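Local coordinates for phage-related conserved hypothetical protein, BB2244 (Bordetella bronchiseptica, PDB 2BDV), which is of unknown function in itself, but belongs to the SOS response associated peptidase (SRAP) family and so may act in the response to DNA damage, at residues A[170-173]-A[174-177]; A[82-85]-A[86-89]; A[8-11]-A[12-15]; A[193-197]-A[198-202]. All blocks are in the same frame, centred on the assembly; numbering follows the deposited sequence.

Interaction 1: A[170-173]-A[174-177]; sequences PPEL and AREW
Helix 171-178 makes this contact almost along its length: the Arg175 side chain turns back over Pro171, and Pro170 holds the N-cap. Neither proline has an N-H, and at the start of a helix none is needed, because the first-turn N-H groups have no carbonyl of the helix to bond to. The backbone then runs as a regular alpha-helix. Ala174 N bonds to Pro170 O at 2.8 Å. Arg175 N reaches Pro171 O at 3.0 Å, and Trp177 N reaches Leu173 O at 2.9 Å. The bond from Glu176 N to Glu172 O is weak.

Arg175 is the side chain that returns along the helix. Its CG stands beside its own backbone N (chi1 -67°), and the chain then runs extended to NE. This carries the guanidinium back over Pro171. One face of the guanidinium lies over Pro171 O and Glu172 N, both toward its rim. Arg175 NH2 comes within 3.4 Å of Pro171 CB. The Glu172 carboxylate does not pair with this arginine: Glu172 OE2 and Arg175 NH1 are 5.1 Å apart. Arg175 NE bonds instead to Leu18 O, which ties this helix to the end of helix 11-18. Glu176 forms a salt bridge with Arg186 of helix 184-191.

Ala174 and Trp177 are buried. Both meet strand 126-133, and Trp177 NE1 bonds to Ile95 O of strand 94-99. Elsewhere on the helix the Leu173 and Glu176 side chains cross at a slant, with Leu173 CD2 lying 4.0 Å from Glu176 OE1.

Interaction 2: A[82-85]-A[86-89]; sequences HGWP and WKLM
Lys87 CG sits between its backbone N and its carbonyl carbon (chi1 62°), and the chain then runs extended past Gly83 to Trp84. His82 has CG opposite its own N (chi1 -157°), which turns one face of the imidazole to the root of the lysine. Lys87 CB stands over the centre of the His82 ring, 3.5 Å from the centroid, in a CH-pi contact. The two side chains cross at about a right angle. Farther out, Lys87 CE meets the edge of the Trp84 indole and lies 4.0 Å from Trp84 CB.

Lys87 N bonds back to Gly83 O at 3.0 Å, and in the short 3-10 turn at 86-88 the Trp86 carbonyl oxygen takes a bond from Met89 N. The peptide between Trp84 and Pro85 is cis. Pro85 lies between two indoles: its CB is over the Trp84 ring, and its CD is over the five-membered ring of Trp86, 3.9 Å from that centroid. Pro85 and Trp86 run side by side and point the same way. The bent selenomethionine Met89 turns CE back to 3.4 Å from Pro85 O.

His82 leaves the helical conformation after helix 76-80 with positive phi, in a Schellman motif. The chain then leads through this turn toward strand 94-99. Trp86 is buried against Thr78 and Ile79 of that helix and against Met71. Pro85 and Met89 pack on Tyr62, and Trp84 on Pro64, in the neighbouring loops.

Interaction 3: A[8-11]-A[12-15]; sequences KSAP and EDYV
Ala10 O takes a hydrogen bond from Asp13 N at 2.9 Å. The same oxygen lies over one face of the Tyr14 ring, offset toward its rim. Pro11 O next receives two weak bonds, from Tyr14 N at 3.1 Å and from Val15 N at 3.4 Å. The chain thus enters helix 11-18 through a tight first turn.

Tyr14 folds back past this turn toward the loop. Its CG lies opposite the carbonyl carbon (chi1 -64°), which sends the ring along Ser9. Ser9 CB is 3.9 Å from Tyr14 OH. The hydroxyl finds its polar partner in Asp100: OD2 of Asp100 bonds to Tyr14 OH and also to Lys8 N, while OD1 bonds to Ser9 OG. One carboxylate therefore holds both the loop and the first turn of the helix.

On another side, Glu12 bends at chi2 and brings its carboxylate back over Ala10. Glu12 OE1 comes to 3.1 Å from Ala10 CB. Glu12 OE2 is 4.0 Å from Pro11 CG, and the Pro11 and Glu12 side chains cross at a slant.

The segment leads from strand 5-7 into helix 11-18. Tyr14 and Val15 are buried and reach Met45 of strand 43-46. Pro11 and Val15 touch Leu55 of strand 54-57, and Ser9 and Tyr14 meet Pro126 at the start of strand 126-133.

Interaction 4: A[193-197]-A[198-202]; sequences AGLPE and TAFSW
Phe200 swings its ring back over the turn, so that CZ meets Leu195 CB at 3.8 Å. This is the apolar contact between side chains here. The ring gets there because Phe200 CG is opposite its own carbonyl carbon (chi1 -47°). Phe200 CE1 comes to 3.2 Å from Pro196 O, and the carbonyl oxygen of Leu195 lies at the ring edge, in its plane. The ring thus follows the backbone from Leu195 to Glu197.

Phe200 N bonds to Glu197 O at 2.9 Å. One step earlier, Ala199 N points at Pro196 O at 3.0 Å, though the place of this nitrogen is less sure. Such i to i+3 bonds mark the short 3-10 turn in which residues 198-199 lie. It ends the loop from helix 184-191 and delivers the chain to strand 201-204, an outer strand of an antiparallel sheet. There Ser201 pairs by its backbone with His122 of strand 116-123.

Outside the turn, Phe200 packs edge-to-face with Trp102 of strand 101-107 and touches Ile121 and Met158. Leu195 bonds by its backbone to Ala168. Elsewhere in the turn, Thr198 OG1 lies 3.6 Å from Pro196 CG, and these two side chains cross at an angle.

From the N terminus, interaction 3 comes first, where strand 5-7 gives way to helix 11-18. Interaction 2 follows in the loop after helix 76-80, with its centre about 30 Å from that of interaction 3 and on the opposite side of the chain's centre. Interaction 1 opens helix 171-178, and interaction 4 closes the loop from helix 184-191 into strand 201-204. All four are local contacts in series; none nests or crosses. Interactions 1 and 4 touch: Leu173 CD1 meets Ala193 CB at 3.5 Å, and Pro170 packs on Leu195. This joins helix 171-178 to the loop that leads from helix 184-191 to strand 201-204.

Interaction 1: A[170-173]-A[174-177]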
# COMPACT_ATOMS: atom_id res chain seq x y z
N PRO A 170 7.40 3.42 -10.30
CA PRO A 170 7.87 2.68 -11.48
C PRO A 170 8.87 1.64 -10.94
O PRO A 170 9.45 1.83 -9.87
CB PRO A 170 8.59 3.76 -12.31
CG PRO A 170 7.93 5.04 -11.87
CD PRO A 170 7.77 4.84 -10.39
N PRO A 171 9.06 0.53 -11.66
CA PRO A 171 10.00 -0.50 -11.19
C PRO A 171 11.39 0.03 -10.83
O PRO A 171 11.99 -0.39 -9.83
CB PRO A 171 10.03 -1.49 -12.35
CG PRO A 171 8.63 -1.42 -12.88
CD PRO A 171 8.30 0.07 -12.83
N GLU A 172 11.91 0.94 -11.65
CA GLU A 172 13.23 1.52 -11.41
C GLU A 172 13.29 2.24 -10.06
O GLU A 172 14.21 2.04 -9.28
CB GLU A 172 13.60 2.53 -12.52
CG GLU A 172 13.71 1.99 -13.96
CD GLU A 172 12.43 2.17 -14.78
OE1 GLU A 172 12.52 2.33 -16.02
OE2 GLU A 172 11.33 2.15 -14.19
N LEU A 173 12.30 3.09 -9.80
CA LEU A 173 12.24 3.86 -8.57
C LEU A 173 11.88 2.97 -7.39
O LEU A 173 12.30 3.21 -6.25
CB LEU A 173 11.23 5.00 -8.71
CG LEU A 173 11.57 6.08 -9.74
CD1 LEU A 173 10.48 7.14 -9.79
CD2 LEU A 173 12.90 6.72 -9.35
N ALA A 174 11.11 1.93 -7.67
CA ALA A 174 10.68 0.98 -6.66
C ALA A 174 11.90 0.26 -6.09
O ALA A 174 11.98 0.01 -4.88
CB ALA A 174 9.71 -0.02 -7.26
N ARG A 175 12.84 -0.10 -6.96
CA ARG A 175 14.06 -0.78 -6.52
C ARG A 175 14.87 0.15 -5.65
O ARG A 175 15.40 -0.26 -4.63
CB ARG A 175 14.92 -1.20 -7.72
CG ARG A 175 14.30 -2.26 -8.59
CD ARG A 175 15.02 -2.43 -9.91
NE ARG A 175 14.10 -3.03 -10.86
CZ ARG A 175 13.87 -2.57 -12.08
NH1 ARG A 175 14.50 -1.49 -12.51
NH2 ARG A 175 12.96 -3.17 -12.84
N GLU A 176 14.97 1.41 -6.05
CA GLU A 176 15.74 2.36 -5.25
C GLU A 176 15.09 2.52 -3.88
O GLU A 176 15.78 2.58 -2.88
CB GLU A 176 15.80 3.70 -5.95
CG GLU A 176 17.16 4.36 -5.89
CD GLU A 176 17.15 5.68 -6.61
OE1 GLU A 176 16.38 5.80 -7.58
OE2 GLU A 176 17.90 6.60 -6.21
N TRP A 177 13.76 2.56 -3.85
CA TRP A 177 13.04 2.71 -2.59
C TRP A 177 13.36 1.60 -1.59
O TRP A 177 13.63 1.88 -0.43
CB TRP A 177 11.53 2.78 -2.87
CG TRP A 177 10.63 2.78 -1.64
CD1 TRP A 177 9.92 1.72 -1.14
CD2 TRP A 177 10.32 3.90 -0.80
NE1 TRP A 177 9.18 2.12 -0.05
CE2 TRP A 177 9.41 3.45 0.18
CE3 TRP A 177 10.73 5.24 -0.79
CZ2 TRP A 177 8.89 4.29 1.17
CZ3 TRP A 177 10.21 6.08 0.20
CH2 TRP A 177 9.30 5.60 1.16

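Interaction 2: A[82-85]-A[86-89]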
# COMPACT_ATOMS: atom_id res chain seq x y z
N HIS A 82 8.95 15.07 7.50
CA HIS A 82 9.60 14.19 8.47
C HIS A 82 8.86 14.24 9.80
O HIS A 82 9.44 14.57 10.83
CB HIS A 82 11.06 14.61 8.65
CG HIS A 82 11.94 13.52 9.17
ND1 HIS A 82 12.48 13.54 10.44
CD2 HIS A 82 12.38 12.37 8.59
CE1 HIS A 82 13.21 12.45 10.62
NE2 HIS A 82 13.16 11.73 9.51
N GLY A 83 7.58 13.89 9.77
CA GLY A 83 6.79 13.90 10.98
C GLY A 83 6.50 12.53 11.54
O GLY A 83 6.80 11.51 10.91
N TRP A 84 5.93 12.51 12.74
CA TRP A 84 5.57 11.29 13.45
C TRP A 84 4.41 10.61 12.73
O TRP A 84 3.50 11.28 12.23
CB TRP A 84 5.14 11.65 14.89
CG TRP A 84 4.95 10.46 15.82
CD1 TRP A 84 5.93 9.75 16.46
CD2 TRP A 84 3.71 9.83 16.19
NE1 TRP A 84 5.37 8.73 17.20
CE2 TRP A 84 4.01 8.76 17.05
CE3 TRP A 84 2.36 10.08 15.87
CZ2 TRP A 84 3.03 7.93 17.60
CZ3 TRP A 84 1.38 9.26 16.41
CH2 TRP A 84 1.72 8.19 17.27
N PRO A 85 4.43 9.27 12.66
CA PRO A 85 5.49 8.44 13.23
C PRO A 85 6.38 7.89 12.13
O PRO A 85 7.35 7.18 12.38
CB PRO A 85 4.71 7.33 13.91
CG PRO A 85 3.63 7.08 12.91
CD PRO A 85 3.19 8.49 12.52
N TRP A 86 6.04 8.23 10.89
CA TRP A 86 6.78 7.75 9.73
C TRP A 86 8.26 8.13 9.74
O TRP A 86 9.07 7.46 9.10
CB TRP A 86 6.09 8.26 8.47
CG TRP A 86 4.60 8.06 8.55
CD1 TRP A 86 3.64 9.02 8.40
CD2 TRP A 86 3.91 6.85 8.87
NE1 TRP A 86 2.40 8.48 8.60
CE2 TRP A 86 2.53 7.15 8.89
CE3 TRP A 86 4.32 5.54 9.13
CZ2 TRP A 86 1.55 6.19 9.18
CZ3 TRP A 86 3.34 4.58 9.42
CH2 TRP A 86 1.98 4.91 9.44
N LYS A 87 8.63 9.20 10.45
CA LYS A 87 10.03 9.61 10.49
C LYS A 87 10.90 8.52 11.09
O LYS A 87 12.12 8.54 10.96
CB LYS A 87 10.19 10.89 11.32
CG LYS A 87 9.79 10.76 12.78
CD LYS A 87 9.87 12.09 13.52
CE LYS A 87 9.09 12.04 14.84
NZ LYS A 87 9.22 13.30 15.64
N LEU A 88 10.26 7.55 11.74
CA LEU A 88 10.96 6.45 12.37
C LEU A 88 11.13 5.23 11.46
O LEU A 88 11.85 4.29 11.79
CB LEU A 88 10.19 6.04 13.63
CG LEU A 88 9.87 7.18 14.61
CD1 LEU A 88 8.85 6.69 15.64
CD2 LEU A 88 11.14 7.67 15.29
N MSE A 89 10.46 5.25 10.32
CA MSE A 89 10.53 4.13 9.39
C MSE A 89 11.01 4.50 8.00
O MSE A 89 11.41 3.63 7.23
CB MSE A 89 9.14 3.49 9.28
CG MSE A 89 8.66 2.84 10.56
SE MSE A 89 6.74 2.56 10.55
CE MSE A 89 6.24 4.07 11.64

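Interaction 3: A[8-11]-A[12-15]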
# COMPACT_ATOMS: atom_id res chain seq x y z
N LYS A 8 -4.16 -10.53 -7.13
CA LYS A 8 -4.61 -11.70 -7.88
C LYS A 8 -3.60 -12.35 -8.82
O LYS A 8 -3.81 -13.48 -9.27
CB LYS A 8 -5.89 -11.35 -8.64
CG LYS A 8 -5.94 -9.96 -9.22
CD LYS A 8 -7.39 -9.61 -9.57
CE LYS A 8 -7.47 -8.35 -10.40
NZ LYS A 8 -8.88 -8.03 -10.77
N SER A 9 -2.51 -11.66 -9.13
CA SER A 9 -1.49 -12.23 -10.00
C SER A 9 -0.63 -13.21 -9.23
O SER A 9 -0.58 -13.19 -8.00
CB SER A 9 -0.59 -11.14 -10.57
OG SER A 9 -1.30 -10.30 -11.45
N ALA A 10 0.07 -14.06 -9.97
CA ALA A 10 0.96 -15.04 -9.37
C ALA A 10 2.07 -14.26 -8.68
O ALA A 10 2.54 -13.25 -9.20
CB ALA A 10 1.54 -15.93 -10.45
N PRO A 11 2.49 -14.71 -7.50
CA PRO A 11 3.56 -14.02 -6.77
C PRO A 11 4.85 -13.85 -7.59
O PRO A 11 5.52 -12.82 -7.46
CB PRO A 11 3.75 -14.89 -5.53
CG PRO A 11 3.26 -16.24 -5.96
CD PRO A 11 2.04 -15.90 -6.76
N GLU A 12 5.19 -14.82 -8.43
CA GLU A 12 6.40 -14.70 -9.24
C GLU A 12 6.31 -13.53 -10.20
O GLU A 12 7.34 -13.00 -10.61
CB GLU A 12 6.69 -15.99 -10.03
CG GLU A 12 5.71 -16.31 -11.13
CD GLU A 12 4.63 -17.26 -10.68
OE1 GLU A 12 3.83 -17.71 -11.54
OE2 GLU A 12 4.58 -17.55 -9.47
N ASP A 13 5.10 -13.11 -10.56
CA ASP A 13 4.95 -11.98 -11.47
C ASP A 13 5.37 -10.67 -10.78
O ASP A 13 5.94 -9.79 -11.43
CB ASP A 13 3.51 -11.86 -11.98
CG ASP A 13 3.14 -12.95 -12.98
OD1 ASP A 13 1.97 -12.98 -13.41
OD2 ASP A 13 4.01 -13.77 -13.35
N TYR A 14 5.09 -10.54 -9.48
CA TYR A 14 5.45 -9.33 -8.74
C TYR A 14 6.97 -9.19 -8.67
O TYR A 14 7.51 -8.10 -8.86
CB TYR A 14 4.88 -9.34 -7.32
CG TYR A 14 3.37 -9.33 -7.25
CD1 TYR A 14 2.63 -8.52 -8.10
CD2 TYR A 14 2.68 -10.13 -6.35
CE1 TYR A 14 1.24 -8.51 -8.07
CE2 TYR A 14 1.29 -10.14 -6.30
CZ TYR A 14 0.57 -9.32 -7.17
OH TYR A 14 -0.80 -9.34 -7.15
N VAL A 15 7.64 -10.29 -8.38
CA VAL A 15 9.10 -10.28 -8.28
C VAL A 15 9.73 -9.97 -9.64
O VAL A 15 10.68 -9.19 -9.72
CB VAL A 15 9.61 -11.65 -7.81
CG1 VAL A 15 11.13 -11.73 -7.95
CG2 VAL A 15 9.21 -11.88 -6.36

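Interaction 4: A[193-197]-A[198-202]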
# COMPACT_ATOMS: atom_id res chain seq x y z
N ALA A 193 7.24 10.77 -7.04
CA ALA A 193 7.34 10.40 -8.44
C ALA A 193 6.35 9.27 -8.73
O ALA A 193 6.59 8.42 -9.58
CB ALA A 193 8.75 9.95 -8.78
N GLY A 194 5.23 9.28 -8.01
CA GLY A 194 4.22 8.24 -8.21
C GLY A 194 3.56 8.31 -9.58
O GLY A 194 3.46 9.38 -10.17
N LEU A 195 3.12 7.16 -10.08
CA LEU A 195 2.45 7.09 -11.38
C LEU A 195 1.26 8.03 -11.45
O LEU A 195 0.50 8.16 -10.49
CB LEU A 195 1.98 5.66 -11.67
CG LEU A 195 2.97 4.63 -12.20
CD1 LEU A 195 4.25 4.66 -11.38
CD2 LEU A 195 2.33 3.24 -12.16
N PRO A 196 1.07 8.70 -12.59
CA PRO A 196 -0.04 9.64 -12.78
C PRO A 196 -1.36 8.89 -13.01
O PRO A 196 -1.36 7.73 -13.41
CB PRO A 196 0.40 10.45 -13.99
CG PRO A 196 1.15 9.46 -14.80
CD PRO A 196 1.97 8.71 -13.76
N GLU A 197 -2.47 9.57 -12.77
CA GLU A 197 -3.77 8.93 -12.95
C GLU A 197 -4.01 8.46 -14.38
O GLU A 197 -4.75 7.50 -14.61
CB GLU A 197 -4.88 9.88 -12.50
CG GLU A 197 -4.92 11.21 -13.21
CD GLU A 197 -6.01 12.11 -12.66
OE1 GLU A 197 -5.86 12.64 -11.54
OE2 GLU A 197 -7.05 12.27 -13.35
N THR A 198 -3.37 9.12 -15.34
CA THR A 198 -3.50 8.77 -16.75
C THR A 198 -3.01 7.34 -17.04
O THR A 198 -3.09 6.87 -18.18
CB THR A 198 -2.70 9.75 -17.65
OG1 THR A 198 -1.30 9.58 -17.43
CG2 THR A 198 -3.06 11.21 -17.34
N ALA A 199 -2.50 6.65 -16.02
CA ALA A 199 -2.00 5.28 -16.20
C ALA A 199 -2.97 4.23 -15.68
O ALA A 199 -2.74 3.03 -15.83
CB ALA A 199 -0.65 5.13 -15.51
N PHE A 200 -4.07 4.69 -15.08
CA PHE A 200 -5.08 3.81 -14.51
C PHE A 200 -6.46 3.95 -15.15
O PHE A 200 -6.81 5.00 -15.68
CB PHE A 200 -5.25 4.09 -13.01
CG PHE A 200 -3.96 4.19 -12.26
CD1 PHE A 200 -3.41 5.43 -11.96
CD2 PHE A 200 -3.29 3.05 -11.84
CE1 PHE A 200 -2.21 5.53 -11.26
CE2 PHE A 200 -2.10 3.13 -11.14
CZ PHE A 200 -1.55 4.38 -10.84
N SER A 201 -7.23 2.88 -15.09
CA SER A 201 -8.59 2.87 -15.59
C SER A 201 -9.38 2.24 -14.43
O SER A 201 -8.78 1.65 -13.53
CB SER A 201 -8.72 2.01 -16.86
OG SER A 201 -8.39 0.66 -16.61
N TRP A 202 -10.70 2.38 -14.43
CA TRP A 202 -11.49 1.81 -13.34
C TRP A 202 -12.93 1.57 -13.74
O TRP A 202 -13.42 2.15 -14.71
CB TRP A 202 -11.45 2.73 -12.12
CG TRP A 202 -11.85 4.13 -12.42
CD1 TRP A 202 -13.12 4.64 -12.48
CD2 TRP A 202 -10.97 5.22 -12.74
NE1 TRP A 202 -13.08 5.97 -12.82
CE2 TRP A 202 -11.78 6.35 -12.98
CE3 TRP A 202 -9.58 5.34 -12.85
CZ2 TRP A 202 -11.24 7.60 -13.33
CZ3 TRP A 202 -9.04 6.58 -13.19
CH2 TRP A 202 -9.87 7.69 -13.43